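Local coordinates for phytase (Citrobacter braakii, PDB 3ZHC), which belongs to branch 2 of the histidine phosphatase superfamily, enzymes built from a mixed-sheet core and a largely helical part, at residues B[174-188]-B[228-242]. The protein carries 2 engineered substitutions. Sequence-based numbering, arbitrary orientation. Where two conformers were deposited one is given.
Sequences IELYTQRYQSSFRTL and LPGAWSLSSTLTEIF. With FMT (formic acid), chain N.
Trp232 pushes its indole from helix 231-242 into a hole lined by Ile174, Tyr177, Thr178 and Phe185. CB leads off to one side of segment 174-188, and the ring beyond it then reaches that segment. On the five-membered ring, Trp232 CD1 meets Ile174 CG2 at 3.7 Å. Trp232 NE1 donates a hydrogen bond of 2.9 Å to Thr178 OG1, bent to 153° at the hydrogen and lying near the indole plane. That bond would favour this rotation of the indole. The same hydroxyl donates to O1 of a formic acid molecule, probably from the crystallisation liquor. Tyr177 CD2 lies above the rim of the indole, 3.5 Å from Trp232 CZ2, in an oblique pair with planes at 38°. Phe185 comes from the other side, its CZ over the centre of the indole. The edge of Phe185 meets the face of the Trp232 six-membered ring, T-shaped, planes at 88°. At the far tip, Trp232 CH2 approaches Tyr181 CD1 at 3.6 Å, the indole edge turned to the tyrosine face, offset. Tyr177, Tyr181, Phe185 and Trp232 form an aromatic cluster. It joins helices 174-180 and 182-188 to helix 231-242 in the helical part of the fold. Helix 260-280 backs Tyr177, and Pro71 of the second subunit packs on Tyr181. Further along, Leu188 enters with CG anti to its backbone N. Leu188 CD2 presses on Ser235 CB at 3.5 Å, which is tight. Ser235 OG donates to Ala231 O, which also accepts from Ser235 N on the other face of the carbonyl plane. Leu188 CD1 reaches the edge of the Phe242 ring, 3.7 Å from Phe242 CE2.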
ATOM      1  N   ILE B 174     -16.737  -8.923 -10.002  1.00 23.96           N
ATOM      2  CA  ILE B 174     -16.690  -8.329  -8.643  1.00 23.93           C
ATOM      3  C   ILE B 174     -16.259  -9.370  -7.607  1.00 23.97           C
ATOM      4  O   ILE B 174     -15.486  -9.050  -6.706  1.00 23.91           O
ATOM      5  CB  ILE B 174     -18.054  -7.666  -8.224  1.00 23.93           C
ATOM      6  CG1 ILE B 174     -18.490  -6.561  -9.235  1.00 23.86           C
ATOM      7  CG2 ILE B 174     -17.972  -7.092  -6.827  1.00 23.93           C
ATOM      8  CD1 ILE B 174     -17.465  -5.475  -9.464  1.00 23.44           C
ATOM      9  N   GLU B 175     -16.747 -10.615  -7.756  1.00 24.02           N
ATOM     10  CA  GLU B 175     -16.367 -11.727  -6.842  1.00 24.11           C
ATOM     11  C   GLU B 175     -14.847 -11.880  -6.704  1.00 23.93           C
ATOM     12  O   GLU B 175     -14.373 -12.110  -5.606  1.00 23.86           O
ATOM     13  CB  GLU B 175     -17.022 -13.049  -7.271  1.00 24.24           C
ATOM     14  CG  GLU B 175     -18.556 -13.048  -7.064  1.00 24.99           C
ATOM     15  CD  GLU B 175     -19.251 -14.352  -7.501  1.00 26.06           C
ATOM     16  OE1 GLU B 175     -18.605 -15.195  -8.172  1.00 26.87           O
ATOM     17  OE2 GLU B 175     -20.453 -14.522  -7.166  1.00 26.33           O
ATOM     18  N   LEU B 176     -14.092 -11.739  -7.817  1.00 23.82           N
ATOM     19  CA  LEU B 176     -12.596 -11.751  -7.756  1.00 23.73           C
ATOM     20  C   LEU B 176     -12.054 -10.540  -6.980  1.00 23.54           C
ATOM     21  O   LEU B 176     -11.062 -10.656  -6.267  1.00 23.48           O
ATOM     22  CB  LEU B 176     -11.949 -11.794  -9.151  1.00 23.88           C
ATOM     23  CG  LEU B 176     -12.105 -13.060 -10.007  1.00 24.13           C
ATOM     24  CD1 LEU B 176     -11.367 -12.866 -11.333  1.00 24.38           C
ATOM     25  CD2 LEU B 176     -11.626 -14.326  -9.302  1.00 24.35           C
ATOM     26  N   TYR B 177     -12.711  -9.384  -7.131  1.00 23.25           N
ATOM     27  CA  TYR B 177     -12.354  -8.176  -6.365  1.00 23.09           C
ATOM     28  C   TYR B 177     -12.669  -8.420  -4.870  1.00 23.00           C
ATOM     29  O   TYR B 177     -11.903  -8.041  -4.013  1.00 22.98           O
ATOM     30  CB  TYR B 177     -13.100  -6.951  -6.904  1.00 23.08           C
ATOM     31  CG  TYR B 177     -12.437  -5.612  -6.679  1.00 22.82           C
ATOM     32  CD1 TYR B 177     -11.204  -5.315  -7.280  1.00 22.80           C
ATOM     33  CD2 TYR B 177     -13.047  -4.621  -5.894  1.00 22.95           C
ATOM     34  CE1 TYR B 177     -10.581  -4.082  -7.096  1.00 22.95           C
ATOM     35  CE2 TYR B 177     -12.426  -3.361  -5.698  1.00 23.02           C
ATOM     36  CZ  TYR B 177     -11.187  -3.106  -6.310  1.00 23.25           C
ATOM     37  OH  TYR B 177     -10.553  -1.888  -6.142  1.00 24.03           O
ATOM     38  N   THR B 178     -13.807  -9.067  -4.585  1.00 22.82           N
ATOM     39  CA  THR B 178     -14.162  -9.456  -3.211  1.00 22.71           C
ATOM     40  C   THR B 178     -13.076 -10.396  -2.615  1.00 22.67           C
ATOM     41  O   THR B 178     -12.649 -10.164  -1.475  1.00 22.70           O
ATOM     42  CB  THR B 178     -15.567 -10.080  -3.137  1.00 22.69           C
ATOM     43  OG1 THR B 178     -16.528  -9.115  -3.597  1.00 22.53           O
ATOM     44  CG2 THR B 178     -15.908 -10.512  -1.706  1.00 22.67           C
ATOM     45  N   GLN B 179     -12.632 -11.427  -3.389  1.00 22.61           N
ATOM     46  CA  GLN B 179     -11.547 -12.345  -2.920  0.50 22.60           C
ATOM     47  C   GLN B 179     -10.261 -11.584  -2.575  1.00 22.51           C
ATOM     48  O   GLN B 179      -9.551 -11.946  -1.634  1.00 22.53           O
ATOM     49  CB  GLN B 179     -11.229 -13.486  -3.919  0.50 22.66           C
ATOM     50  CG  GLN B 179     -12.063 -14.752  -3.697  0.50 22.91           C
ATOM     51  CD  GLN B 179     -13.393 -14.697  -4.372  0.50 23.12           C
ATOM     52  OE1 GLN B 179     -14.438 -14.648  -3.719  0.50 23.51           O
ATOM     53  NE2 GLN B 179     -13.375 -14.691  -5.706  0.50 23.18           N
ATOM     54  N   ARG B 180      -9.976 -10.537  -3.332  1.00 22.30           N
ATOM     55  CA  ARG B 180      -8.795  -9.704  -3.103  1.00 22.16           C
ATOM     56  C   ARG B 180      -8.838  -8.960  -1.748  1.00 21.66           C
ATOM     57  O   ARG B 180      -7.796  -8.739  -1.126  1.00 21.69           O
ATOM     58  CB  ARG B 180      -8.644  -8.713  -4.258  1.00 22.31           C
ATOM     59  CG  ARG B 180      -7.295  -8.045  -4.336  1.00 23.29           C
ATOM     60  CD  ARG B 180      -6.870  -7.792  -5.802  1.00 24.26           C
ATOM     61  NE  ARG B 180      -7.137  -6.480  -6.306  1.00 25.52           N
ATOM     62  CZ  ARG B 180      -6.921  -6.113  -7.579  1.00 26.10           C
ATOM     63  NH1 ARG B 180      -6.432  -6.992  -8.489  1.00 26.50           N
ATOM     64  NH2 ARG B 180      -7.202  -4.867  -7.955  1.00 26.24           N
ATOM     65  N   TYR B 181     -10.048  -8.584  -1.311  1.00 21.15           N
ATOM     66  CA  TYR B 181     -10.262  -7.872  -0.049  1.00 20.58           C
ATOM     67  C   TYR B 181     -10.943  -8.748   1.045  1.00 20.42           C
ATOM     68  O   TYR B 181     -11.571  -8.207   1.944  1.00 20.51           O
ATOM     69  CB  TYR B 181     -11.070  -6.584  -0.324  1.00 20.35           C
ATOM     70  CG  TYR B 181     -10.315  -5.561  -1.131  1.00 19.59           C
ATOM     71  CD1 TYR B 181     -10.314  -5.602  -2.533  1.00 18.88           C
ATOM     72  CD2 TYR B 181      -9.590  -4.536  -0.505  1.00 18.62           C
ATOM     73  CE1 TYR B 181      -9.606  -4.642  -3.301  1.00 18.17           C
ATOM     74  CE2 TYR B 181      -8.882  -3.578  -1.262  1.00 18.00           C
ATOM     75  CZ  TYR B 181      -8.898  -3.645  -2.659  1.00 17.74           C
ATOM     76  OH  TYR B 181      -8.215  -2.725  -3.395  1.00 17.60           O
ATOM     77  N   GLN B 182     -10.803 -10.091   0.971  1.00 20.17           N
ATOM     78  CA  GLN B 182     -11.433 -11.019   1.976  1.00 19.97           C
ATOM     79  C   GLN B 182     -11.166 -10.631   3.414  1.00 19.43           C
ATOM     80  O   GLN B 182     -12.096 -10.435   4.179  1.00 19.29           O
ATOM     81  CB  GLN B 182     -10.954 -12.474   1.810  1.00 20.18           C
ATOM     82  CG  GLN B 182     -11.605 -13.211   0.723  1.00 21.23           C
ATOM     83  CD  GLN B 182     -11.191 -14.694   0.660  1.00 22.80           C
ATOM     84  OE1 GLN B 182     -10.672 -15.169  -0.380  1.00 24.28           O
ATOM     85  NE2 GLN B 182     -11.416 -15.437   1.773  1.00 23.33           N
ATOM     86  N   SER B 183      -9.882 -10.530   3.764  1.00 18.82           N
ATOM     87  CA  SER B 183      -9.458 -10.234   5.153  1.00 18.42           C
ATOM     88  C   SER B 183      -9.968  -8.885   5.659  1.00 17.91           C
ATOM     89  O   SER B 183     -10.227  -8.744   6.854  1.00 17.98           O
ATOM     90  CB  SER B 183      -7.940 -10.301   5.281  1.00 18.41           C
ATOM     91  OG  SER B 183      -7.334  -9.327   4.463  1.00 18.71           O
ATOM     92  N   SER B 184     -10.108  -7.902   4.754  1.00 17.29           N
ATOM     93  CA  SER B 184     -10.693  -6.588   5.109  1.00 16.85           C
ATOM     94  C   SER B 184     -12.153  -6.748   5.525  1.00 16.35           C
ATOM     95  O   SER B 184     -12.587  -6.153   6.518  1.00 16.16           O
ATOM     96  CB  SER B 184     -10.583  -5.580   3.954  1.00 16.87           C
ATOM     97  OG  SER B 184      -9.270  -5.093   3.844  1.00 17.14           O
ATOM     98  N   PHE B 185     -12.900  -7.548   4.758  1.00 15.86           N
ATOM     99  CA  PHE B 185     -14.289  -7.862   5.095  1.00 15.62           C
ATOM    100  C   PHE B 185     -14.392  -8.616   6.428  1.00 15.46           C
ATOM    101  O   PHE B 185     -15.331  -8.386   7.177  1.00 15.27           O
ATOM    102  CB  PHE B 185     -14.991  -8.655   3.979  1.00 15.57           C
ATOM    103  CG  PHE B 185     -15.441  -7.814   2.825  1.00 15.39           C
ATOM    104  CD1 PHE B 185     -16.567  -6.979   2.949  1.00 14.91           C
ATOM    105  CD2 PHE B 185     -14.758  -7.845   1.597  1.00 15.25           C
ATOM    106  CE1 PHE B 185     -16.999  -6.194   1.868  1.00 14.78           C
ATOM    107  CE2 PHE B 185     -15.185  -7.058   0.515  1.00 14.68           C
ATOM    108  CZ  PHE B 185     -16.310  -6.233   0.654  1.00 14.90           C
ATOM    109  N   ARG B 186     -13.427  -9.507   6.714  1.00 15.32           N
ATOM    110  CA  ARG B 186     -13.376 -10.197   8.022  1.00 15.30           C
ATOM    111  C   ARG B 186     -13.215  -9.192   9.165  1.00 15.23           C
ATOM    112  O   ARG B 186     -13.844  -9.347  10.222  1.00 15.32           O
ATOM    113  CB  ARG B 186     -12.224 -11.238   8.106  1.00 15.28           C
ATOM    114  CG  ARG B 186     -12.258 -12.410   7.093  1.00 15.49           C
ATOM    115  CD  ARG B 186     -13.556 -13.235   7.163  1.00 15.74           C
ATOM    116  NE  ARG B 186     -14.614 -12.614   6.381  1.00 15.96           N
ATOM    117  CZ  ARG B 186     -14.758 -12.724   5.042  1.00 15.89           C
ATOM    118  NH1 ARG B 186     -13.913 -13.448   4.296  1.00 15.62           N
ATOM    119  NH2 ARG B 186     -15.770 -12.094   4.444  1.00 15.85           N
ATOM    120  N   THR B 187     -12.380  -8.168   8.952  1.00 15.12           N
ATOM    121  CA  THR B 187     -12.152  -7.126   9.976  1.00 15.08           C
ATOM    122  C   THR B 187     -13.430  -6.309  10.201  1.00 14.98           C
ATOM    123  O   THR B 187     -13.822  -6.076  11.354  1.00 14.98           O
ATOM    124  CB  THR B 187     -10.954  -6.206   9.621  1.00 15.11           C
ATOM    125  OG1 THR B 187      -9.785  -7.007   9.424  1.00 14.90           O
ATOM    126  CG2 THR B 187     -10.672  -5.190  10.748  1.00 15.09           C
ATOM    127  N   LEU B 188     -14.075  -5.884   9.112  1.00 14.85           N
ATOM    128  CA  LEU B 188     -15.355  -5.147   9.218  1.00 14.72           C
ATOM    129  C   LEU B 188     -16.409  -5.990   9.975  1.00 14.66           C
ATOM    130  O   LEU B 188     -17.074  -5.489  10.872  1.00 14.54           O
ATOM    131  CB  LEU B 188     -15.887  -4.713   7.840  1.00 14.72           C
ATOM    132  CG  LEU B 188     -17.256  -3.999   7.810  1.00 14.58           C
ATOM    133  CD1 LEU B 188     -17.233  -2.763   8.726  1.00 14.87           C
ATOM    134  CD2 LEU B 188     -17.624  -3.621   6.412  1.00 14.58           C
ATOM    135  N   LEU B 228     -22.144   0.354  -7.124  1.00 16.34           N
ATOM    136  CA  LEU B 228     -21.844  -1.049  -6.839  1.00 16.04           C
ATOM    137  C   LEU B 228     -22.564  -1.435  -5.534  1.00 15.87           C
ATOM    138  O   LEU B 228     -21.922  -1.533  -4.450  1.00 15.99           O
ATOM    139  CB  LEU B 228     -20.332  -1.255  -6.763  1.00 15.91           C
ATOM    140  CG  LEU B 228     -19.801  -2.666  -6.511  1.00 15.66           C
ATOM    141  CD1 LEU B 228     -20.372  -3.686  -7.516  1.00 15.10           C
ATOM    142  CD2 LEU B 228     -18.282  -2.635  -6.549  1.00 14.89           C
ATOM    143  N   PRO B 229     -23.899  -1.649  -5.612  1.00 15.55           N
ATOM    144  CA  PRO B 229     -24.664  -1.979  -4.407  1.00 15.31           C
ATOM    145  C   PRO B 229     -24.434  -3.403  -3.931  1.00 15.08           C
ATOM    146  O   PRO B 229     -24.190  -4.278  -4.740  1.00 15.14           O
ATOM    147  CB  PRO B 229     -26.119  -1.813  -4.864  1.00 15.32           C
ATOM    148  CG  PRO B 229     -26.057  -1.243  -6.235  1.00 15.52           C
ATOM    149  CD  PRO B 229     -24.785  -1.635  -6.789  1.00 15.64           C
ATOM    150  N   GLY B 230     -24.533  -3.606  -2.620  1.00 14.73           N
ATOM    151  CA  GLY B 230     -24.266  -4.901  -1.966  1.00 14.47           C
ATOM    152  C   GLY B 230     -23.299  -4.668  -0.825  1.00 14.10           C
ATOM    153  O   GLY B 230     -23.190  -3.545  -0.316  1.00 14.33           O
ATOM    154  N   ALA B 231     -22.594  -5.710  -0.421  1.00 13.56           N
ATOM    155  CA  ALA B 231     -21.605  -5.594   0.664  1.00 13.19           C
ATOM    156  C   ALA B 231     -20.547  -4.518   0.368  1.00 12.94           C
ATOM    157  O   ALA B 231     -20.060  -3.883   1.287  1.00 12.89           O
ATOM    158  CB  ALA B 231     -20.951  -6.913   0.935  1.00 12.98           C
ATOM    159  N   TRP B 232     -20.211  -4.322  -0.913  1.00 12.68           N
ATOM    160  CA  TRP B 232     -19.249  -3.261  -1.321  1.00 12.52           C
ATOM    161  C   TRP B 232     -19.709  -1.813  -0.980  1.00 12.23           C
ATOM    162  O   TRP B 232     -18.984  -1.095  -0.280  1.00 12.45           O
ATOM    163  CB  TRP B 232     -18.852  -3.409  -2.815  1.00 12.54           C
ATOM    164  CG  TRP B 232     -17.735  -4.347  -2.959  1.00 12.69           C
ATOM    165  CD1 TRP B 232     -17.784  -5.629  -3.391  1.00 12.86           C
ATOM    166  CD2 TRP B 232     -16.382  -4.078  -2.636  1.00 13.02           C
ATOM    167  NE1 TRP B 232     -16.522  -6.184  -3.366  1.00 13.31           N
ATOM    168  CE2 TRP B 232     -15.643  -5.247  -2.904  1.00 13.15           C
ATOM    169  CE3 TRP B 232     -15.712  -2.955  -2.144  1.00 13.04           C
ATOM    170  CZ2 TRP B 232     -14.256  -5.325  -2.701  1.00 13.35           C
ATOM    171  CZ3 TRP B 232     -14.328  -3.035  -1.941  1.00 13.50           C
ATOM    172  CH2 TRP B 232     -13.624  -4.210  -2.219  1.00 13.27           C
ATOM    173  N   SER B 233     -20.881  -1.398  -1.455  1.00 11.91           N
ATOM    174  CA  SER B 233     -21.411  -0.038  -1.118  1.00 11.66           C
ATOM    175  C   SER B 233     -21.622   0.142   0.387  1.00 11.45           C
ATOM    176  O   SER B 233     -21.233   1.167   0.945  1.00 11.55           O
ATOM    177  CB  SER B 233     -22.715   0.260  -1.863  1.00 11.65           C
ATOM    178  OG  SER B 233     -23.324   1.462  -1.383  1.00 11.78           O
ATOM    179  N   LEU B 234     -22.233  -0.856   1.033  1.00 11.11           N
ATOM    180  CA  LEU B 234     -22.481  -0.812   2.479  1.00 10.90           C
ATOM    181  C   LEU B 234     -21.171  -0.612   3.248  1.00 10.80           C
ATOM    182  O   LEU B 234     -21.058   0.307   4.058  1.00 10.71           O
ATOM    183  CB  LEU B 234     -23.198  -2.095   2.966  1.00 10.75           C
ATOM    184  CG  LEU B 234     -23.556  -2.199   4.478  1.00 10.50           C
ATOM    185  CD1 LEU B 234     -24.457  -1.059   4.895  1.00  9.95           C
ATOM    186  CD2 LEU B 234     -24.190  -3.580   4.829  1.00  9.68           C
ATOM    187  N   SER B 235     -20.191  -1.476   2.975  1.00 10.90           N
ATOM    188  CA  SER B 235     -18.864  -1.414   3.636  1.00 10.93           C
ATOM    189  C   SER B 235     -18.165  -0.075   3.449  1.00 10.88           C
ATOM    190  O   SER B 235     -17.526   0.412   4.371  1.00 10.88           O
ATOM    191  CB  SER B 235     -17.988  -2.526   3.131  1.00 11.06           C
ATOM    192  OG  SER B 235     -18.571  -3.781   3.487  1.00 11.93           O
ATOM    193  N   SER B 236     -18.301   0.509   2.244  1.00 10.88           N
ATOM    194  CA  SER B 236     -17.761   1.829   1.940  1.00 10.79           C
ATOM    195  C   SER B 236     -18.391   2.872   2.854  1.00 10.74           C
ATOM    196  O   SER B 236     -17.691   3.747   3.396  1.00 10.84           O
ATOM    197  CB  SER B 236     -18.006   2.188   0.468  1.00 10.84           C
ATOM    198  OG  SER B 236     -17.375   3.407   0.109  1.00 10.75           O
ATOM    199  N   THR B 237     -19.709   2.777   3.031  1.00 10.55           N
ATOM    200  CA  THR B 237     -20.440   3.686   3.913  1.00 10.37           C
ATOM    201  C   THR B 237     -20.034   3.480   5.387  1.00 10.25           C
ATOM    202  O   THR B 237     -19.685   4.437   6.070  1.00 10.17           O
ATOM    203  CB  THR B 237     -21.984   3.515   3.737  1.00 10.37           C
ATOM    204  OG1 THR B 237     -22.351   3.869   2.386  1.00 10.17           O
ATOM    205  CG2 THR B 237     -22.761   4.365   4.732  1.00  9.98           C
ATOM    206  N   LEU B 238     -20.071   2.230   5.851  1.00 10.12           N
ATOM    207  CA  LEU B 238     -19.801   1.915   7.286  1.00 10.00           C
ATOM    208  C   LEU B 238     -18.414   2.274   7.750  1.00  9.92           C
ATOM    209  O   LEU B 238     -18.267   2.884   8.820  1.00  9.69           O
ATOM    210  CB  LEU B 238     -20.075   0.440   7.593  1.00  9.97           C
ATOM    211  CG  LEU B 238     -21.509  -0.057   7.371  1.00 10.34           C
ATOM    212  CD1 LEU B 238     -21.656  -1.458   7.970  1.00 10.81           C
ATOM    213  CD2 LEU B 238     -22.575   0.886   7.951  1.00 10.51           C
ATOM    214  N   THR B 239     -17.394   1.898   6.960  1.00  9.79           N
ATOM    215  CA  THR B 239     -16.003   2.198   7.314  1.00  9.70           C
ATOM    216  C   THR B 239     -15.744   3.724   7.327  1.00  9.56           C
ATOM    217  O   THR B 239     -14.959   4.221   8.148  1.00  9.38           O
ATOM    218  CB  THR B 239     -15.005   1.460   6.398  1.00  9.72           C
ATOM    219  OG1 THR B 239     -15.287   1.765   5.040  1.00 10.25           O
ATOM    220  CG2 THR B 239     -15.116  -0.063   6.598  1.00  9.62           C
ATOM    221  N   GLU B 240     -16.409   4.460   6.429  1.00  9.51           N
ATOM    222  CA  GLU B 240     -16.322   5.926   6.431  1.00  9.48           C
ATOM    223  C   GLU B 240     -16.976   6.480   7.698  1.00  9.49           C
ATOM    224  O   GLU B 240     -16.461   7.433   8.293  1.00  9.41           O
ATOM    225  CB  GLU B 240     -16.958   6.521   5.172  1.00  9.38           C
ATOM    226  CG  GLU B 240     -16.988   8.058   5.091  1.00  9.41           C
ATOM    227  CD  GLU B 240     -15.594   8.743   4.996  1.00  9.40           C
ATOM    228  OE1 GLU B 240     -14.549   8.055   4.825  1.00  9.09           O
ATOM    229  OE2 GLU B 240     -15.574   9.993   5.082  1.00  8.64           O
ATOM    230  N   ILE B 241     -18.108   5.882   8.107  1.00  9.51           N
ATOM    231  CA  ILE B 241     -18.798   6.309   9.340  1.00  9.50           C
ATOM    232  C   ILE B 241     -17.842   6.136  10.541  1.00  9.52           C
ATOM    233  O   ILE B 241     -17.731   7.039  11.371  1.00  9.44           O
ATOM    234  CB  ILE B 241     -20.159   5.597   9.563  1.00  9.35           C
ATOM    235  CG1 ILE B 241     -21.159   6.028   8.492  1.00  9.66           C
ATOM    236  CG2 ILE B 241     -20.732   5.925  10.947  1.00  9.17           C
ATOM    237  CD1 ILE B 241     -22.474   5.266   8.497  1.00  9.05           C
ATOM    238  N   PHE B 242     -17.143   5.012  10.611  1.00  9.55           N
ATOM    239  CA  PHE B 242     -16.172   4.815  11.715  1.00  9.80           C
ATOM    240  C   PHE B 242     -15.088   5.899  11.709  1.00  9.71           C
ATOM    241  O   PHE B 242     -14.761   6.433  12.769  1.00  9.72           O
ATOM    242  CB  PHE B 242     -15.541   3.427  11.709  1.00  9.77           C
ATOM    243  CG  PHE B 242     -16.535   2.284  11.837  1.00 10.24           C
ATOM    244  CD1 PHE B 242     -17.649   2.365  12.691  1.00 10.67           C
ATOM    245  CD2 PHE B 242     -16.332   1.095  11.112  1.00 10.91           C
ATOM    246  CE1 PHE B 242     -18.551   1.290  12.806  1.00 11.03           C
ATOM    247  CE2 PHE B 242     -17.231   0.016  11.223  1.00 11.19           C
ATOM    248  CZ  PHE B 242     -18.337   0.114  12.064  1.00 11.36           C
TER
HETATM  249  C   FMT N1412     -19.371 -10.265  -4.605  1.00 24.39           C
HETATM  250  O1  FMT N1412     -19.140  -9.784  -3.502  1.00 24.24           O
HETATM  251  O2  FMT N1412     -20.511 -10.543  -4.954  1.00 24.53           O